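Local coordinates for protein fructose 1-phosphate kinase (PDB 2JG5) that probably transfers phosphate from ATP to fructose 1-phosphate, giving fructose 1,6-bisphosphate, and may act likewise on tagatose 6-phosphate, as a sugar kinase of the pfkB family, at residues V5-S10 with G133-S138; R88-L93 with I101-P106; D127-A132 with T154-V159; P175-P180 with S213-L218. All coordinates share one frame; numbering follows the deposited sequence.

Contact 1: residues V5-S10 with G133-S138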
loop_
_atom_site.group_PDB
_atom_site.type_symbol
_atom_site.label_atom_id
_atom_site.label_comp_id
_atom_site.label_asym_id
_atom_site.label_seq_id
_atom_site.Cartn_x
_atom_site.Cartn_y
_atom_site.Cartn_z
ATOM N N VAL A 5 -14.439 18.411 -1.122
ATOM C CA VAL A 5 -13.374 18.450 -0.120
ATOM C C VAL A 5 -13.336 17.077 0.574
ATOM O O VAL A 5 -14.348 16.612 1.081
ATOM C CB VAL A 5 -13.577 19.603 0.889
ATOM C CG1 VAL A 5 -12.403 19.701 1.870
ATOM C CG2 VAL A 5 -13.775 20.954 0.159
ATOM N N THR A 6 -12.175 16.425 0.525
ATOM C CA THR A 6 -11.914 15.172 1.215
ATOM C C THR A 6 -10.678 15.417 2.099
ATOM O O THR A 6 -9.569 15.573 1.606
ATOM C CB THR A 6 -11.661 13.981 0.213
ATOM O OG1 THR A 6 -12.770 13.838 -0.690
ATOM C CG2 THR A 6 -11.474 12.680 0.935
ATOM N N PHE A 7 -10.893 15.477 3.409
ATOM C CA PHE A 7 -9.820 15.674 4.380
ATOM C C PHE A 7 -8.830 14.516 4.468
ATOM O O PHE A 7 -7.637 14.733 4.671
ATOM C CB PHE A 7 -10.407 15.882 5.771
ATOM C CG PHE A 7 -11.335 17.034 5.876
ATOM C CD1 PHE A 7 -12.568 16.882 6.499
ATOM C CD2 PHE A 7 -10.983 18.281 5.372
ATOM C CE1 PHE A 7 -13.435 17.954 6.618
ATOM C CE2 PHE A 7 -11.835 19.352 5.488
ATOM C CZ PHE A 7 -13.070 19.192 6.110
ATOM N N ASN A 8 -9.337 13.291 4.334
ATOM C CA ASN A 8 -8.542 12.100 4.529
ATOM C C ASN A 8 -8.744 11.087 3.375
ATOM O O ASN A 8 -9.168 9.953 3.598
ATOM C CB ASN A 8 -8.895 11.478 5.900
ATOM C CG ASN A 8 -7.939 10.375 6.318
ATOM O OD1 ASN A 8 -6.871 10.210 5.734
ATOM N ND2 ASN A 8 -8.324 9.610 7.333
ATOM N N PRO A 9 -8.434 11.495 2.132
ATOM C CA PRO A 9 -8.623 10.586 1.000
ATOM C C PRO A 9 -7.815 9.291 1.125
ATOM O O PRO A 9 -6.873 9.197 1.924
ATOM C CB PRO A 9 -8.105 11.407 -0.184
ATOM C CG PRO A 9 -7.207 12.428 0.426
ATOM C CD PRO A 9 -7.870 12.787 1.696
ATOM N N SER A 10 -8.162 8.300 0.321
ATOM C CA SER A 10 -7.536 7.005 0.487
ATOM C C SER A 10 -7.207 6.322 -0.808
ATOM O O SER A 10 -7.860 6.536 -1.831
ATOM C CB SER A 10 -8.455 6.086 1.292
ATOM O OG SER A 10 -9.729 6.038 0.692
ATOM N N GLY A 133 -17.055 13.758 4.704
ATOM C CA GLY A 133 -16.142 12.839 5.358
ATOM C C GLY A 133 -15.941 13.040 6.844
ATOM O O GLY A 133 -16.390 14.046 7.442
ATOM N N SER A 134 -15.269 12.062 7.443
ATOM C CA SER A 134 -14.860 12.152 8.828
ATOM C C SER A 134 -13.679 13.109 8.916
ATOM O O SER A 134 -12.871 13.210 7.985
ATOM C CB SER A 134 -14.474 10.772 9.365
ATOM O OG SER A 134 -15.604 9.899 9.376
ATOM N N VAL A 135 -13.597 13.822 10.033
ATOM C CA VAL A 135 -12.520 14.760 10.262
ATOM C C VAL A 135 -11.326 14.058 10.923
ATOM O O VAL A 135 -11.456 13.546 12.029
ATOM C CB VAL A 135 -13.018 15.932 11.132
ATOM C CG1 VAL A 135 -11.879 16.869 11.488
ATOM C CG2 VAL A 135 -14.145 16.683 10.414
ATOM N N PRO A 136 -10.159 14.041 10.244
ATOM C CA PRO A 136 -8.919 13.512 10.822
ATOM C C PRO A 136 -8.513 14.256 12.092
ATOM O O PRO A 136 -8.759 15.465 12.225
ATOM C CB PRO A 136 -7.876 13.732 9.716
ATOM C CG PRO A 136 -8.485 14.706 8.781
ATOM C CD PRO A 136 -9.952 14.534 8.871
ATOM N N SER A 137 -7.904 13.520 13.017
ATOM C CA SER A 137 -7.591 14.017 14.357
ATOM C C SER A 137 -6.662 15.225 14.356
ATOM O O SER A 137 -6.717 16.037 15.274
ATOM C CB SER A 137 -6.949 12.906 15.179
ATOM O OG SER A 137 -5.868 12.323 14.475
ATOM N N SER A 138 -5.817 15.329 13.329
ATOM C CA SER A 138 -4.805 16.384 13.243
ATOM C C SER A 138 -5.323 17.731 12.712
ATOM O O SER A 138 -4.618 18.741 12.804
ATOM C CB SER A 138 -3.591 15.913 12.426
ATOM O OG SER A 138 -3.967 15.559 11.112
#

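Contact 2: residues R88-L93 with I101-P106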
loop_
_atom_site.group_PDB
_atom_site.type_symbol
_atom_site.label_atom_id
_atom_site.label_comp_id
_atom_site.label_asym_id
_atom_site.label_seq_id
_atom_site.Cartn_x
_atom_site.Cartn_y
_atom_site.Cartn_z
ATOM N N ARG A 88 -3.422 7.921 3.193
ATOM C CA ARG A 88 -3.649 6.580 3.761
ATOM C C ARG A 88 -3.972 5.517 2.726
ATOM O O ARG A 88 -4.470 5.826 1.631
ATOM C CB ARG A 88 -4.716 6.593 4.858
ATOM C CG ARG A 88 -6.067 7.108 4.422
ATOM C CD ARG A 88 -7.083 6.935 5.519
ATOM N NE ARG A 88 -8.316 7.621 5.180
ATOM C CZ ARG A 88 -9.510 7.357 5.693
ATOM N NH1 ARG A 88 -9.669 6.382 6.579
ATOM N NH2 ARG A 88 -10.555 8.071 5.305
ATOM N N ILE A 89 -3.666 4.275 3.103
ATOM C CA ILE A 89 -4.059 3.090 2.361
ATOM C C ILE A 89 -5.019 2.261 3.211
ATOM O O ILE A 89 -4.641 1.682 4.228
ATOM C CB ILE A 89 -2.850 2.200 1.917
ATOM C CG1 ILE A 89 -1.849 3.009 1.057
ATOM C CG2 ILE A 89 -3.373 1.024 1.123
ATOM C CD1 ILE A 89 -0.514 2.267 0.723
ATOM N N ASN A 90 -6.268 2.228 2.775
ATOM C CA ASN A 90 -7.296 1.456 3.417
ATOM C C ASN A 90 -7.358 0.090 2.762
ATOM O O ASN A 90 -7.191 -0.017 1.550
ATOM C CB ASN A 90 -8.630 2.169 3.250
ATOM C CG ASN A 90 -8.687 3.473 4.004
ATOM O OD1 ASN A 90 -7.784 3.799 4.774
ATOM N ND2 ASN A 90 -9.760 4.235 3.789
ATOM N N VAL A 91 -7.571 -0.952 3.558
ATOM C CA VAL A 91 -7.598 -2.318 3.028
ATOM C C VAL A 91 -9.014 -2.902 3.026
ATOM O O VAL A 91 -9.719 -2.820 4.018
ATOM C CB VAL A 91 -6.604 -3.250 3.765
ATOM C CG1 VAL A 91 -6.658 -4.662 3.197
ATOM C CG2 VAL A 91 -5.188 -2.709 3.656
ATOM N N LYS A 92 -9.418 -3.476 1.895
ATOM C CA LYS A 92 -10.711 -4.140 1.761
ATOM C C LYS A 92 -10.463 -5.600 1.405
ATOM O O LYS A 92 -10.001 -5.896 0.301
ATOM C CB LYS A 92 -11.555 -3.474 0.656
ATOM C CG LYS A 92 -11.456 -1.933 0.572
ATOM C CD LYS A 92 -12.062 -1.252 1.794
ATOM C CE LYS A 92 -11.576 0.198 1.954
ATOM N NZ LYS A 92 -12.307 0.941 3.041
ATOM N N LEU A 93 -10.752 -6.506 2.339
ATOM C CA LEU A 93 -10.542 -7.944 2.122
ATOM C C LEU A 93 -11.801 -8.631 1.616
ATOM O O LEU A 93 -12.791 -8.797 2.347
ATOM C CB LEU A 93 -10.041 -8.641 3.389
ATOM C CG LEU A 93 -8.740 -8.162 4.032
ATOM C CD1 LEU A 93 -8.454 -8.977 5.276
ATOM C CD2 LEU A 93 -7.568 -8.235 3.054
ATOM N N ILE A 101 -10.372 -2.512 6.547
ATOM C CA ILE A 101 -9.375 -2.043 7.508
ATOM C C ILE A 101 -8.988 -0.622 7.125
ATOM O O ILE A 101 -8.233 -0.401 6.176
ATOM C CB ILE A 101 -8.104 -2.942 7.570
ATOM C CG1 ILE A 101 -8.491 -4.412 7.756
ATOM C CG2 ILE A 101 -7.173 -2.475 8.712
ATOM C CD1 ILE A 101 -7.414 -5.386 7.342
ATOM N N ASN A 102 -9.538 0.336 7.862
ATOM C CA ASN A 102 -9.322 1.743 7.608
ATOM C C ASN A 102 -8.185 2.299 8.454
ATOM O O ASN A 102 -8.142 2.075 9.665
ATOM C CB ASN A 102 -10.612 2.515 7.861
ATOM C CG ASN A 102 -11.597 2.410 6.705
ATOM O OD1 ASN A 102 -11.732 1.361 6.063
ATOM N ND2 ASN A 102 -12.301 3.506 6.439
ATOM N N ALA A 103 -7.277 3.020 7.791
ATOM C CA ALA A 103 -6.051 3.557 8.393
ATOM C C ALA A 103 -6.236 4.995 8.888
ATOM O O ALA A 103 -7.182 5.676 8.478
ATOM C CB ALA A 103 -4.923 3.499 7.387
ATOM N N PRO A 104 -5.337 5.467 9.787
ATOM C CA PRO A 104 -5.380 6.885 10.149
ATOM C C PRO A 104 -4.924 7.744 8.967
ATOM O O PRO A 104 -4.250 7.258 8.052
ATOM C CB PRO A 104 -4.361 6.992 11.297
ATOM C CG PRO A 104 -4.031 5.599 11.690
ATOM C CD PRO A 104 -4.267 4.748 10.501
ATOM N N GLY A 105 -5.281 9.010 8.955
ATOM C CA GLY A 105 -4.720 9.876 7.926
ATOM C C GLY A 105 -3.245 10.172 8.148
ATOM O O GLY A 105 -2.662 9.761 9.162
ATOM N N PRO A 106 -2.627 10.896 7.204
ATOM C CA PRO A 106 -1.354 11.546 7.509
ATOM C C PRO A 106 -1.557 12.599 8.612
ATOM O O PRO A 106 -2.696 13.024 8.855
ATOM C CB PRO A 106 -1.002 12.247 6.198
ATOM C CG PRO A 106 -2.324 12.417 5.485
ATOM C CD PRO A 106 -3.071 11.170 5.825
#

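Contact 3: residues D127-A132 with T154-V159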
loop_
_atom_site.group_PDB
_atom_site.type_symbol
_atom_site.label_atom_id
_atom_site.label_comp_id
_atom_site.label_asym_id
_atom_site.label_seq_id
_atom_site.Cartn_x
_atom_site.Cartn_y
_atom_site.Cartn_z
ATOM N N ASP A 127 -20.189 29.158 -7.209
ATOM C CA ASP A 127 -19.533 27.897 -6.877
ATOM C C ASP A 127 -20.335 27.057 -5.889
ATOM O O ASP A 127 -21.135 27.575 -5.098
ATOM C CB ASP A 127 -18.132 28.132 -6.282
ATOM C CG ASP A 127 -17.144 28.731 -7.275
ATOM O OD1 ASP A 127 -17.430 28.816 -8.493
ATOM O OD2 ASP A 127 -16.060 29.132 -6.825
ATOM N N ILE A 128 -20.098 25.750 -5.947
ATOM C CA ILE A 128 -20.628 24.807 -4.981
ATOM C C ILE A 128 -19.430 24.165 -4.302
ATOM O O ILE A 128 -18.482 23.721 -4.961
ATOM C CB ILE A 128 -21.542 23.729 -5.645
ATOM C CG1 ILE A 128 -22.606 24.410 -6.528
ATOM C CG2 ILE A 128 -22.133 22.743 -4.575
ATOM C CD1 ILE A 128 -23.711 23.510 -7.022
ATOM N N VAL A 129 -19.468 24.165 -2.976
ATOM C CA VAL A 129 -18.466 23.492 -2.173
ATOM C C VAL A 129 -19.154 22.342 -1.431
ATOM O O VAL A 129 -20.096 22.560 -0.641
ATOM C CB VAL A 129 -17.748 24.475 -1.203
ATOM C CG1 VAL A 129 -16.697 23.740 -0.366
ATOM C CG2 VAL A 129 -17.097 25.628 -2.000
ATOM N N ILE A 130 -18.696 21.125 -1.729
ATOM C CA ILE A 130 -19.183 19.900 -1.087
ATOM C C ILE A 130 -18.111 19.401 -0.119
ATOM O O ILE A 130 -16.984 19.101 -0.518
ATOM C CB ILE A 130 -19.504 18.783 -2.118
ATOM C CG1 ILE A 130 -20.470 19.300 -3.194
ATOM C CG2 ILE A 130 -20.082 17.531 -1.415
ATOM C CD1 ILE A 130 -20.317 18.642 -4.550
ATOM N N VAL A 131 -18.467 19.320 1.157
ATOM C CA VAL A 131 -17.536 18.836 2.159
ATOM C C VAL A 131 -18.115 17.557 2.718
ATOM O O VAL A 131 -19.221 17.541 3.249
ATOM C CB VAL A 131 -17.258 19.889 3.277
ATOM C CG1 VAL A 131 -16.102 19.435 4.175
ATOM C CG2 VAL A 131 -16.942 21.237 2.669
ATOM N N ALA A 132 -17.366 16.474 2.560
ATOM C CA ALA A 132 -17.852 15.168 2.929
ATOM C C ALA A 132 -16.737 14.363 3.558
ATOM O O ALA A 132 -15.614 14.297 3.018
ATOM C CB ALA A 132 -18.427 14.439 1.705
ATOM N N THR A 154 -18.182 34.145 1.011
ATOM C CA THR A 154 -17.929 34.161 -0.435
ATOM C C THR A 154 -19.224 34.089 -1.223
ATOM O O THR A 154 -19.316 34.647 -2.319
ATOM C CB THR A 154 -16.947 33.069 -0.920
ATOM O OG1 THR A 154 -17.518 31.767 -0.742
ATOM C CG2 THR A 154 -15.608 33.164 -0.186
ATOM N N GLY A 155 -20.228 33.433 -0.651
ATOM C CA GLY A 155 -21.517 33.267 -1.313
ATOM C C GLY A 155 -21.710 31.898 -1.953
ATOM O O GLY A 155 -22.800 31.601 -2.444
ATOM N N ALA A 156 -20.660 31.071 -1.959
ATOM C CA ALA A 156 -20.733 29.727 -2.557
ATOM C C ALA A 156 -21.691 28.816 -1.802
ATOM O O ALA A 156 -21.754 28.849 -0.566
ATOM C CB ALA A 156 -19.339 29.073 -2.665
ATOM N N LYS A 157 -22.435 28.014 -2.561
ATOM C CA LYS A 157 -23.339 27.009 -2.002
ATOM C C LYS A 157 -22.538 25.959 -1.266
ATOM O O LYS A 157 -21.669 25.325 -1.858
ATOM C CB LYS A 157 -24.160 26.333 -3.105
ATOM C CG LYS A 157 -25.273 27.185 -3.675
ATOM C CD LYS A 157 -24.746 28.276 -4.595
ATOM C CE LYS A 157 -25.433 29.611 -4.302
ATOM N NZ LYS A 157 -26.899 29.593 -4.602
ATOM N N LEU A 158 -22.822 25.789 0.022
ATOM C CA LEU A 158 -22.174 24.749 0.807
ATOM C C LEU A 158 -23.040 23.497 0.952
ATOM O O LEU A 158 -24.180 23.562 1.407
ATOM C CB LEU A 158 -21.749 25.261 2.183
ATOM C CG LEU A 158 -21.091 24.180 3.047
ATOM C CD1 LEU A 158 -19.602 23.967 2.689
ATOM C CD2 LEU A 158 -21.259 24.530 4.498
ATOM N N VAL A 159 -22.467 22.360 0.561
ATOM C CA VAL A 159 -23.117 21.053 0.674
ATOM C C VAL A 159 -22.343 20.173 1.652
ATOM O O VAL A 159 -21.126 20.010 1.534
ATOM C CB VAL A 159 -23.183 20.362 -0.692
ATOM C CG1 VAL A 159 -23.794 18.993 -0.564
ATOM C CG2 VAL A 159 -23.951 21.230 -1.696
#

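Contact 4: residues P175-P180 with S213-L218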
loop_
_atom_site.group_PDB
_atom_site.type_symbol
_atom_site.label_atom_id
_atom_site.label_comp_id
_atom_site.label_asym_id
_atom_site.label_seq_id
_atom_site.Cartn_x
_atom_site.Cartn_y
_atom_site.Cartn_z
ATOM N N PRO A 175 -26.229 25.929 4.755
ATOM C CA PRO A 175 -25.754 25.086 3.670
ATOM C C PRO A 175 -26.890 24.848 2.682
ATOM O O PRO A 175 -28.053 24.938 3.060
ATOM C CB PRO A 175 -25.379 23.781 4.384
ATOM C CG PRO A 175 -26.179 23.789 5.641
ATOM C CD PRO A 175 -26.238 25.214 6.045
ATOM N N LEU A 176 -26.557 24.554 1.429
ATOM C CA LEU A 176 -27.561 24.338 0.395
ATOM C C LEU A 176 -28.422 23.126 0.717
ATOM O O LEU A 176 -29.634 23.179 0.602
ATOM C CB LEU A 176 -26.894 24.171 -0.962
ATOM C CG LEU A 176 -27.830 23.845 -2.119
ATOM C CD1 LEU A 176 -28.630 25.083 -2.509
ATOM C CD2 LEU A 176 -27.025 23.300 -3.294
ATOM N N PHE A 177 -27.770 22.028 1.076
ATOM C CA PHE A 177 -28.407 20.918 1.777
ATOM C C PHE A 177 -27.409 20.153 2.643
ATOM O O PHE A 177 -26.200 20.192 2.411
ATOM C CB PHE A 177 -29.160 19.967 0.825
ATOM C CG PHE A 177 -28.274 19.159 -0.085
ATOM C CD1 PHE A 177 -27.849 17.889 0.286
ATOM C CD2 PHE A 177 -27.907 19.651 -1.338
ATOM C CE1 PHE A 177 -27.044 17.128 -0.564
ATOM C CE2 PHE A 177 -27.105 18.903 -2.198
ATOM C CZ PHE A 177 -26.672 17.632 -1.811
ATOM N N ILE A 178 -27.950 19.489 3.664
ATOM C CA ILE A 178 -27.254 18.438 4.406
ATOM C C ILE A 178 -27.958 17.087 4.153
ATOM O O ILE A 178 -29.077 17.057 3.636
ATOM C CB ILE A 178 -27.191 18.754 5.905
ATOM C CG1 ILE A 178 -28.590 19.130 6.426
ATOM C CG2 ILE A 178 -26.162 19.860 6.144
ATOM C CD1 ILE A 178 -28.726 19.122 7.928
ATOM N N LYS A 179 -27.311 15.979 4.514
ATOM C CA LYS A 179 -27.864 14.657 4.196
ATOM C C LYS A 179 -27.851 13.634 5.349
ATOM O O LYS A 179 -27.179 12.608 5.262
ATOM C CB LYS A 179 -27.190 14.078 2.934
ATOM C CG LYS A 179 -28.004 12.980 2.257
ATOM C CD LYS A 179 -27.252 12.240 1.168
ATOM C CE LYS A 179 -26.180 11.341 1.747
ATOM N NZ LYS A 179 -26.769 10.221 2.545
ATOM N N PRO A 180 -28.614 13.889 6.424
ATOM C CA PRO A 180 -28.603 12.895 7.493
ATOM C C PRO A 180 -29.432 11.653 7.149
ATOM O O PRO A 180 -30.212 11.659 6.195
ATOM C CB PRO A 180 -29.243 13.641 8.662
ATOM C CG PRO A 180 -30.207 14.579 8.003
ATOM C CD PRO A 180 -29.507 15.023 6.738
ATOM N N SER A 213 -32.070 23.306 2.547
ATOM C CA SER A 213 -32.878 22.119 2.311
ATOM C C SER A 213 -32.191 20.916 2.954
ATOM O O SER A 213 -31.052 21.022 3.412
ATOM C CB SER A 213 -33.087 21.885 0.817
ATOM O OG SER A 213 -31.857 21.771 0.134
ATOM N N VAL A 214 -32.888 19.783 2.999
ATOM C CA VAL A 214 -32.386 18.587 3.670
ATOM C C VAL A 214 -32.834 17.365 2.889
ATOM O O VAL A 214 -34.011 17.246 2.558
ATOM C CB VAL A 214 -32.932 18.460 5.131
ATOM C CG1 VAL A 214 -32.457 17.169 5.797
ATOM C CG2 VAL A 214 -32.550 19.662 5.983
ATOM N N ILE A 215 -31.893 16.476 2.588
ATOM C CA ILE A 215 -32.225 15.150 2.068
ATOM C C ILE A 215 -32.054 14.145 3.189
ATOM O O ILE A 215 -31.006 14.091 3.828
ATOM C CB ILE A 215 -31.345 14.733 0.872
ATOM C CG1 ILE A 215 -31.547 15.690 -0.299
ATOM C CG2 ILE A 215 -31.676 13.311 0.440
ATOM C CD1 ILE A 215 -30.509 15.524 -1.403
ATOM N N VAL A 216 -33.097 13.369 3.444
ATOM C CA VAL A 216 -33.039 12.364 4.488
ATOM C C VAL A 216 -33.049 10.990 3.831
ATOM O O VAL A 216 -34.007 10.616 3.138
ATOM C CB VAL A 216 -34.181 12.504 5.510
ATOM C CG1 VAL A 216 -34.045 11.456 6.603
ATOM C CG2 VAL A 216 -34.182 13.884 6.120
ATOM N N SER A 217 -31.962 10.256 4.041
ATOM C CA SER A 217 -31.796 8.945 3.459
ATOM C C SER A 217 -32.590 7.914 4.248
ATOM O O SER A 217 -32.520 7.860 5.479
ATOM C CB SER A 217 -30.312 8.578 3.423
ATOM O OG SER A 217 -30.101 7.376 2.695
ATOM N N LEU A 218 -33.359 7.107 3.531
ATOM C CA LEU A 218 -34.166 6.060 4.140
ATOM C C LEU A 218 -33.694 4.679 3.695
ATOM O O LEU A 218 -34.388 3.679 3.889
ATOM C CB LEU A 218 -35.647 6.267 3.805
ATOM C CG LEU A 218 -36.223 7.668 4.028
ATOM C CD1 LEU A 218 -37.614 7.767 3.404
ATOM C CD2 LEU A 218 -36.248 8.039 5.510
HETATM O O HOH W 1 -27.764 7.684 1.271
#

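Contact 1: residues V5-S10 with G133-S138
F7 and P136 meet where two neighbouring strands of the central parallel sheet of the ribokinase-like fold give way to loops: strand 2-6 runs out just before F7, and strand 128-132 leads into G133-S138. The contact is largely apolar. Its closest approach is between F7 CB and P136 CD, at 3.4 Å. The pyrrolidine crosses the base of the phenylalanine side chain at about a right angle, which brings P136 CG within 3.8 Å of F7 CB as well. Towards the tip of the ring, V135 runs alongside F7 and points the same way, with its CG2 methyl 4.1 Å from F7 CE1. N8 adds a looser touch through its aliphatic CB, 4.3 Å from P136 CG.

Polar atoms contribute little across the contact. S134 O lies in the plane of the F7 ring, at its edge, 4.0 Å from F7 CD1. The carbonyl before it turns to another partner: G133 O bonds the hydroxyl of Y144 in helix 143-154. F7 is the one buried residue among the five that touch, and V131, I139 and I147 also pack on it. Its first torsion sets CG anti to the carbonyl carbon and beside the backbone N (chi1 -58°), and this leaves F7 CG 4.1 Å from P136 CD.

Contact 2: residues R88-L93 with I101-P106
V91 and I101 form the tightly bonded part of the contact, an antiparallel hydrogen-bonded pair within the beta hairpin of strands 88-94 and 98-102, in the small sheet that projects from the kinase core. V91 N bonds I101 O at 2.8 Å, and I101 N returns to V91 O at 2.6 Å. Their side chains share a face of the sheet, V91 CB to I101 CB 4.1 Å.

Beyond N102 the second strand ends, and side chains take over the bonding. A103 N donates to N90 OD1 at 3.2 Å along a nearly straight N-H...O line (175°), although it comes from well above the amide plane. R88 reaches A103 O with NH1, also at 3.2 Å; CG stands between the backbone N and the carbonyl carbon (chi1 58°), and the chain is extended from there. Its other terminal nitrogen, NH2, is held by N8 O.

The less buried side carries R88, K92 and N102. The amides of N90 and N102 stack here, their planes 18° apart, with ND2 of N90 3.7 Å from ND2 of N102. K92 NZ bonds N102 OD1 at 3.1 Å and forms a salt bridge with E100. I101 and N102 also pair with a strand of the second subunit, continuing the sheet across the dimer interface. Past V91 and I101, then, the side chains of N90 and R88 hold the backbone of A103 in place of a further backbone pair.

Contact 3: residues D127-A132 with T154-V159
V159 holds CG1 anti to its backbone N (chi1 177°) and I128 holds CG1 anti to its carbonyl carbon (chi1 -51°), which turns their CG2 methyls to each other at 3.7 Å. The two residues lie on adjacent parallel strands of a beta-alpha-beta unit, 128-132 and 157-161, joined through helix 143-154 in the central sheet. On the same face I130 lies side by side with V159, and its CG1 sits 3.8 Å from V159 CB; helix 247-260 packs against this layer. The other face bears V129 and L158. L158 CD1 leans over to V131 CG2, at 3.8 Å, beneath helix 143-154.

The backbones mesh in regular parallel register. V129 grips the residues flanking L158: its N donates to K157 O and its O accepts from V159 N, both at 2.7 Å and nearly straight. V131 N continues the ladder to V159 O at 2.8 Å. The bond from K157 N to D127 O, at the strand entrance, is more bent (140°). Just before it, G155 leaves the helix with positive phi, and A156 N makes a weak bond to T154 OG1, 3.4 Å away.

Contact 4: residues P175-P180 with S213-L218
I215 points its CD1 methyl onto one face of the F177 ring, a CH-pi contact 4.2 Å from the ring centroid and 24° off the normal, displaced toward the rim. The ring is placed there by an F177 CG set between the backbone N and the carbonyl carbon (chi1 69°). S213 uses its hydroxyl at the base of the same side chain: OG donates to L176 O at 2.7 Å while lying close to F177 CB. Also on the F177 side, K179 lays its CG against I215, then bends at its last two torsions. Its NZ donates to a water at 3.0 Å, and that water bonds S217 OG at 2.8 Å, bridging the two segments.

On the other side of the strands, I178 and V214 stand side by side, pointing the same way, with CG1 of I178 4.0 Å from CG2 of V214. V214 presents its second methyl, CG1, to P180 CD at 3.8 Å, and the proline meets the valine roughly at right angles.

The backbones are joined by I215 N to I178 O and S217 N to P180 O, both 3.1 Å, and by a weak bond from I178 N to S213 O. Hydrogen bonding thus runs on from strand 177-178, next to 157-161 in the parallel sheet, to strand 214-217, next to 223-226 in the antiparallel one. Helix 247-260 packs across both, with M255 touching F177 and I215.

How the contacts relate
Contacts 3 and 4 are buried, contact 2 is partly so, and contact 1 lies at the surface. Contacts 1, 3 and 4 follow one parallel sheet: V5 N bonds I130 O between contacts 1 and 3, and L158 O bonds L176 N between contacts 3 and 4. Contact 2 belongs to the projecting sheet at the subunit interface, on the opposite side of the chain's centre from contact 4; it touches contact 1, where S10 packs on N90. The chemistry follows position: a regular ladder with aliphatic layers in contact 3, a less regular junction between parallel and antiparallel parts in contact 4, one backbone pair supplemented by charged and amide side chains in contact 2, and loop packing in contact 1.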